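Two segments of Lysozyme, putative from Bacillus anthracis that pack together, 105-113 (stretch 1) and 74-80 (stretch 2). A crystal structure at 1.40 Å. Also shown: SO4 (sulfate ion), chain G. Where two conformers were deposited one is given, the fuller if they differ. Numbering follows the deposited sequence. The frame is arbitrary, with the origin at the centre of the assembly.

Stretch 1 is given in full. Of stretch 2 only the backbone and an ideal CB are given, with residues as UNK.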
ATOM      1  N   ASP A 105       7.748 -10.149 -10.971  1.00  6.83           N
ATOM      2  CA  ASP A 105       6.676  -9.431 -10.318  1.00  6.91           C
ATOM      3  C   ASP A 105       5.880  -8.676 -11.395  1.00  6.49           C
ATOM      4  O   ASP A 105       6.430  -7.790 -12.067  1.00  7.62           O
ATOM      5  CB  ASP A 105       7.332  -8.500  -9.284  1.00  7.51           C
ATOM      6  CG  ASP A 105       6.359  -7.621  -8.520  1.00  7.17           C
ATOM      7  OD1 ASP A 105       5.351  -7.137  -9.106  1.00  7.93           O
ATOM      8  OD2 ASP A 105       6.671  -7.373  -7.338  1.00  9.70           O
ATOM      9  N   VAL A 106       4.623  -9.076 -11.578  1.00  6.50           N
ATOM     10  CA  VAL A 106       3.753  -8.520 -12.638  1.00  7.64           C
ATOM     11  C   VAL A 106       2.591  -7.787 -11.964  1.00  7.38           C
ATOM     12  O   VAL A 106       1.720  -8.416 -11.326  1.00  7.76           O
ATOM     13  CB  VAL A 106       3.214  -9.628 -13.551  1.00  7.87           C
ATOM     14  CG1 VAL A 106       2.378  -9.040 -14.672  1.00  9.18           C
ATOM     15  CG2 VAL A 106       4.350 -10.502 -14.105  1.00  9.33           C
ATOM     16  N   GLU A 107       2.572  -6.460 -12.094  1.00  8.14           N
ATOM     17  CA  GLU A 107       1.508  -5.676 -11.447  1.00  7.85           C
ATOM     18  C   GLU A 107       1.454  -4.302 -12.086  1.00  8.66           C
ATOM     19  O   GLU A 107       2.378  -3.894 -12.795  1.00  9.47           O
ATOM     20  CB  GLU A 107       1.724  -5.547  -9.931  1.00  8.33           C
ATOM     21  CG  GLU A 107       2.952  -4.775  -9.529  1.00  8.44           C
ATOM     22  CD  GLU A 107       3.155  -4.846  -8.035  1.00  8.47           C
ATOM     23  OE1 GLU A 107       2.408  -4.154  -7.293  1.00 10.10           O
ATOM     24  OE2 GLU A 107       4.040  -5.603  -7.577  1.00  9.31           O
ATOM     25  N   PHE A 108       0.371  -3.583 -11.825  1.00  9.08           N
ATOM     26  CA  PHE A 108       0.285  -2.230 -12.353  1.00  9.34           C
ATOM     27  C   PHE A 108       1.187  -1.237 -11.627  1.00  9.43           C
ATOM     28  O   PHE A 108       1.472  -1.387 -10.434  1.00 10.19           O
ATOM     29  CB  PHE A 108      -1.153  -1.743 -12.374  1.00 10.12           C
ATOM     30  CG  PHE A 108      -1.997  -2.488 -13.348  1.00 10.89           C
ATOM     31  CD1 PHE A 108      -1.771  -2.326 -14.705  1.00 12.56           C
ATOM     32  CD2 PHE A 108      -2.976  -3.365 -12.936  1.00 14.44           C
ATOM     33  CE1 PHE A 108      -2.510  -3.016 -15.635  1.00 13.80           C
ATOM     34  CE2 PHE A 108      -3.731  -4.077 -13.880  1.00 17.26           C
ATOM     35  CZ  PHE A 108      -3.493  -3.883 -15.238  1.00 16.25           C
ATOM     36  N   TYR A 109       1.627  -0.229 -12.373  1.00 10.09           N
ATOM     37  CA  TYR A 109       2.477   0.830 -11.858  1.00 10.06           C
ATOM     38  C   TYR A 109       2.286   2.061 -12.734  1.00 10.74           C
ATOM     39  O   TYR A 109       1.622   1.994 -13.769  1.00 11.56           O
ATOM     40  CB  TYR A 109       3.942   0.395 -11.873  1.00 10.44           C
ATOM     41  CG  TYR A 109       4.457   0.032 -13.248  1.00 10.29           C
ATOM     42  CD1 TYR A 109       5.080   0.978 -14.051  1.00 11.02           C
ATOM     43  CD2 TYR A 109       4.317  -1.257 -13.745  1.00  9.84           C
ATOM     44  CE1 TYR A 109       5.551   0.651 -15.309  1.00 11.06           C
ATOM     45  CE2 TYR A 109       4.785  -1.594 -15.001  1.00 11.04           C
ATOM     46  CZ  TYR A 109       5.400  -0.638 -15.779  1.00  9.35           C
ATOM     47  OH  TYR A 109       5.866  -0.971 -17.030  1.00 11.64           O
ATOM     48  N   ALA A 110       2.865   3.183 -12.324  1.00 12.27           N
ATOM     49  CA  ALA A 110       2.740   4.420 -13.086  1.00 12.41           C
ATOM     50  C   ALA A 110       1.300   4.641 -13.543  1.00 12.86           C
ATOM     51  O   ALA A 110       0.376   4.648 -12.728  1.00 13.25           O
ATOM     52  CB  ALA A 110       3.681   4.403 -14.279  1.00 13.43           C
ATOM     53  N   ASN A 111       1.113   4.821 -14.847  1.00 13.37           N
ATOM     54  CA  ASN A 111      -0.212   5.078 -15.405  1.00 13.62           C
ATOM     55  C   ASN A 111      -0.789   3.883 -16.160  1.00 13.04           C
ATOM     56  O   ASN A 111      -1.799   4.005 -16.854  1.00 13.70           O
ATOM     57  CB  ASN A 111      -0.178   6.305 -16.318  1.00 14.42           C
ATOM     58  CG  ASN A 111       0.162   7.580 -15.571  1.00 17.33           C
ATOM     59  OD1 ASN A 111       0.934   8.407 -16.054  1.00 22.29           O
ATOM     60  ND2 ASN A 111      -0.419   7.746 -14.388  1.00 15.62           N
ATOM     61  N   LYS A 112      -0.130   2.733 -16.050  0.50 12.14           N
ATOM     62  CA  LYS A 112      -0.411   1.614 -16.945  0.50 11.84           C
ATOM     63  C   LYS A 112      -1.838   1.078 -16.808  0.50 12.03           C
ATOM     64  O   LYS A 112      -2.409   0.537 -17.758  0.50 12.78           O
ATOM     65  CB  LYS A 112       0.626   0.494 -16.770  0.50 10.85           C
ATOM     66  CG  LYS A 112       2.081   0.946 -16.913  0.50 10.94           C
ATOM     67  CD  LYS A 112       2.487   1.277 -18.350  0.50  9.40           C
ATOM     68  CE  LYS A 112       1.896   0.341 -19.394  0.50 14.67           C
ATOM     69  NZ  LYS A 112       2.347   0.736 -20.754  0.50 16.43           N
ATOM     70  N   LYS A 113      -2.444   1.233 -15.632  1.00 12.78           N
ATOM     71  CA  LYS A 113      -3.792   0.744 -15.449  1.00 13.21           C
ATOM     72  C   LYS A 113      -4.850   1.619 -16.155  1.00 13.52           C
ATOM     73  O   LYS A 113      -5.962   1.161 -16.380  1.00 14.81           O
ATOM     74  CB  LYS A 113      -4.126   0.528 -13.962  1.00 13.21           C
ATOM     75  CG  LYS A 113      -5.449  -0.196 -13.748  1.00 16.08           C
ATOM     76  CD  LYS A 113      -5.774  -0.483 -12.280  1.00 19.98           C
ATOM     77  CE  LYS A 113      -7.282  -0.731 -12.110  1.00 24.26           C
ATOM     78  NZ  LYS A 113      -7.670  -1.040 -10.710  1.00 26.84           N
ATOM     79  N   UNK A  74      12.477  -9.609 -10.115  1.00  6.48           N
ATOM     80  CA  UNK A  74      12.484  -8.632 -11.179  1.00  6.68           C
ATOM     81  C   UNK A  74      11.121  -7.970 -11.242  1.00  6.48           C
ATOM     82  O   UNK A  74      10.101  -8.650 -11.264  1.00  7.17           O
ATOM     83  CB  UNK A  74      12.848  -9.276 -12.518  1.00  6.68           C
ATOM     84  N   UNK A  75      11.096  -6.636 -11.287  1.00  6.83           N
ATOM     85  CA  UNK A  75       9.835  -5.937 -11.454  1.00  6.75           C
ATOM     86  C   UNK A  75       9.581  -5.742 -12.959  1.00  6.97           C
ATOM     87  O   UNK A  75      10.317  -5.027 -13.635  1.00  8.04           O
ATOM     88  CB  UNK A  75       9.850  -4.598 -10.714  1.00  6.75           C
ATOM     89  N   UNK A  76       8.561  -6.412 -13.477  1.00  7.12           N
ATOM     90  CA  UNK A  76       8.278  -6.439 -14.909  1.00  7.37           C
ATOM     91  C   UNK A  76       7.859  -5.087 -15.474  1.00  7.48           C
ATOM     92  O   UNK A  76       7.099  -4.348 -14.833  1.00  9.21           O
ATOM     93  CB  UNK A  76       7.181  -7.466 -15.194  1.00  7.37           C
ATOM     94  N   UNK A  77       8.351  -4.781 -16.671  1.00  7.72           N
ATOM     95  CA  UNK A  77       7.923  -3.624 -17.434  1.00  8.26           C
ATOM     96  C   UNK A  77       7.050  -4.062 -18.601  1.00  8.42           C
ATOM     97  O   UNK A  77       7.359  -5.035 -19.295  1.00  9.17           O
ATOM     98  CB  UNK A  77       9.131  -2.829 -17.933  1.00  8.26           C
ATOM     99  N   UNK A  78       5.965  -3.338 -18.838  1.00  8.87           N
ATOM    100  CA  UNK A  78       5.124  -3.550 -20.013  1.00  9.74           C
ATOM    101  C   UNK A  78       5.695  -2.906 -21.270  1.00 10.61           C
ATOM    102  O   UNK A  78       5.101  -3.031 -22.340  1.00 11.62           O
ATOM    103  CB  UNK A  78       3.719  -3.003 -19.752  1.00  9.74           C
ATOM    104  N   UNK A  79       6.843  -2.236 -21.148  1.00  9.94           N
ATOM    105  CA  UNK A  79       7.328  -1.401 -22.245  1.00 11.88           C
ATOM    106  C   UNK A  79       8.679  -1.762 -22.815  1.00 12.18           C
ATOM    107  O   UNK A  79       9.220  -1.000 -23.615  1.00 14.55           O
ATOM    108  CB  UNK A  79       7.384   0.054 -21.774  1.00 11.88           C
ATOM    109  N   UNK A  80       9.223  -2.917 -22.434  1.00 11.60           N
ATOM    110  CA  UNK A  80      10.419  -3.429 -23.097  1.00 12.07           C
ATOM    111  C   UNK A  80      10.335  -4.931 -23.267  1.00 11.39           C
ATOM    112  O   UNK A  80       9.488  -5.603 -22.663  1.00 11.28           O
ATOM    113  CB  UNK A  80      11.676  -3.058 -22.308  1.00 12.07           C
TER
HETATM  114  S   SO4 G1223      11.636  -0.085 -19.529  1.00 13.82           S
HETATM  115  O1  SO4 G1223      10.806   0.390 -18.434  1.00 21.43           O
HETATM  116  O2  SO4 G1223      12.925  -0.723 -19.289  1.00 21.63           O
HETATM  117  O3  SO4 G1223      11.590   0.741 -20.743  1.00 20.44           O
HETATM  118  O4  SO4 G1223      10.827  -1.253 -19.949  1.00 20.26           O

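Position 74 lies in a strand that runs parallel to the strand at Asp 105. Its backbone O accepts a hydrogen bond from Asp 105 N at 2.8 Å. The CA-to-CB bond points sideways, and the ideal CB is 5.4 Å from Asp 105 N. Stretch 1 sets little limit here, so many side chains would suit. The residue is His 74. The closest approach of the side chain is CB to Asp 105 N, 5.2 Å, and the ring lies farther off; NE2 is hydrogen-bonded elsewhere in the structure.

Position 75 pairs with Asp 105, CA to CA 4.8 Å, and the two side chains share one face of the sheet. The ideal CB is 4.9 Å from Asp 105 CB. Beyond it stretch 1 offers the CG of Glu 107 and the ring of Tyr 109, with carboxylate oxygens close by. A long apolar or aromatic side chain would fill this space; a basic one could answer the acids. The residue is Phe 75, with chi1 t. Its CZ reaches Glu 107 CG at 3.5 Å, and its CE2 meets Tyr 109 CD2 at 3.6 Å. The edge of the Phe 75 ring points toward the face of Tyr 109 in an offset edge-to-face pair, planes at 77°.

Position 76 follows the end of the strand; its N donates to Asp 105 O at 2.9 Å and so completes the bridge at position 75. CA-to-CB points toward stretch 1, and the ideal CB is tight against Asp 105 O at 3.2 Å and 4.3 Å from Val 106 CG2. An apolar side chain would suit the valine, provided it turns clear of the carbonyl. The residue is Phe 76. Its CB touches Val 106 CG2 at 4.3 Å, while the end of the ring leads away. Its backbone O accepts a hydrogen bond from water 1, which in turn accepts one from Glu 107 N.

Position 77 points away overall, although its ideal CB is 3.9 Å from Tyr 109 OH. A sulfate lies on this side, so a small polar donor is attractive. The residue is Ser 77. Its OG donates to sulfate O4 at a very short 2.5 Å and accepts from the N of position 79.

Position 78 points toward stretch 1. Its N donates to Tyr 109 OH at 3.0 Å. The ideal CB is 3.8 Å from Lys 112 CE, and Val 106 CG1 lies farther in. A large apolar or aromatic side chain would use this gap. The residue is Phe 78, with chi1 m. Its CD2 meets Tyr 109 CE2 at 3.5 Å, the two rings rim to rim and nearly parallel, planes at 6°, neither over the face of the other. Its CZ is 4.4 Å from Val 106 CG1.

Position 79 also points toward stretch 1, with its ideal CB 5.2 Å from Lys 112 NZ. An acid would suit; a neutral acceptor could also serve. The residue is Asp 79. Its OD2 forms a salt bridge with Lys 112 NZ at 3.0 Å. Water 3 links OD2 to Tyr 109 OH.

Position 80 has nothing of stretch 1 within 5.5 Å of its ideal CB, so stretch 1 does not restrict it and many side chains would fit; the sulfate nearby offers an acceptor to a small donor. The residue is Ser 80, whose OG donates to sulfate O4 at 2.7 Å.

Stretch 2 (74-80) HFFSFDS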
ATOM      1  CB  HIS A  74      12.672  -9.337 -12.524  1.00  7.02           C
ATOM      2  CG  HIS A  74      12.763  -8.374 -13.658  1.00  7.37           C
ATOM      3  ND1 HIS A  74      11.731  -8.087 -14.532  1.00 10.20           N
ATOM      4  CD2 HIS A  74      13.794  -7.587 -14.019  1.00  5.81           C
ATOM      5  CE1 HIS A  74      12.136  -7.159 -15.391  1.00  6.23           C
ATOM      6  NE2 HIS A  74      13.389  -6.855 -15.109  1.00 10.60           N
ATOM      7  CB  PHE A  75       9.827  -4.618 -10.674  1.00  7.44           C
ATOM      8  CG  PHE A  75       8.461  -4.031 -10.531  1.00  7.38           C
ATOM      9  CD1 PHE A  75       7.777  -4.082  -9.310  1.00  8.65           C
ATOM     10  CD2 PHE A  75       7.831  -3.464 -11.619  1.00  8.09           C
ATOM     11  CE1 PHE A  75       6.489  -3.547  -9.206  1.00  9.44           C
ATOM     12  CE2 PHE A  75       6.560  -2.935 -11.523  1.00  9.26           C
ATOM     13  CZ  PHE A  75       5.886  -2.974 -10.310  1.00  9.34           C
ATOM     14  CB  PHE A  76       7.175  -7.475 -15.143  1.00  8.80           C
ATOM     15  CG  PHE A  76       6.875  -7.771 -16.593  1.00  8.46           C
ATOM     16  CD1 PHE A  76       7.762  -8.492 -17.383  1.00 10.40           C
ATOM     17  CD2 PHE A  76       5.668  -7.353 -17.147  1.00 10.55           C
ATOM     18  CE1 PHE A  76       7.445  -8.763 -18.745  1.00 11.21           C
ATOM     19  CE2 PHE A  76       5.339  -7.654 -18.465  1.00 12.83           C
ATOM     20  CZ  PHE A  76       6.225  -8.342 -19.256  1.00 11.44           C
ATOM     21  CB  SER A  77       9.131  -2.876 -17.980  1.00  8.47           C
ATOM     22  OG  SER A  77       8.679  -1.882 -18.888  1.00  9.99           O
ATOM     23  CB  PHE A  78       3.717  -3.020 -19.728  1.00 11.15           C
ATOM     24  CG  PHE A  78       3.033  -3.750 -18.613  1.00 11.96           C
ATOM     25  CD1 PHE A  78       2.614  -5.049 -18.781  1.00 13.76           C
ATOM     26  CD2 PHE A  78       2.817  -3.138 -17.380  1.00 13.10           C
ATOM     27  CE1 PHE A  78       1.981  -5.757 -17.752  1.00 13.94           C
ATOM     28  CE2 PHE A  78       2.186  -3.843 -16.354  1.00 14.56           C
ATOM     29  CZ  PHE A  78       1.767  -5.137 -16.539  1.00 14.44           C
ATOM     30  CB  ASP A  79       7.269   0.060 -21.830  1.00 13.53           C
ATOM     31  CG  ASP A  79       5.844   0.550 -21.798  1.00 16.46           C
ATOM     32  OD1 ASP A  79       5.201   0.607 -22.862  1.00 22.38           O
ATOM     33  OD2 ASP A  79       5.324   0.806 -20.701  1.00 23.32           O
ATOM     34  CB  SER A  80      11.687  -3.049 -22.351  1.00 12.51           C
ATOM     35  OG  SER A  80      11.659  -3.533 -21.029  1.00 11.95           O
TER
HETATM   36  O   HOH W   1       4.522  -5.362 -14.094  0.50  8.18           O
HETATM   37  O   HOH W   2       5.058  -5.439 -13.146  0.50 11.04           O
HETATM   38  O   HOH W   3       6.574   1.172 -18.375  1.00 20.56           O
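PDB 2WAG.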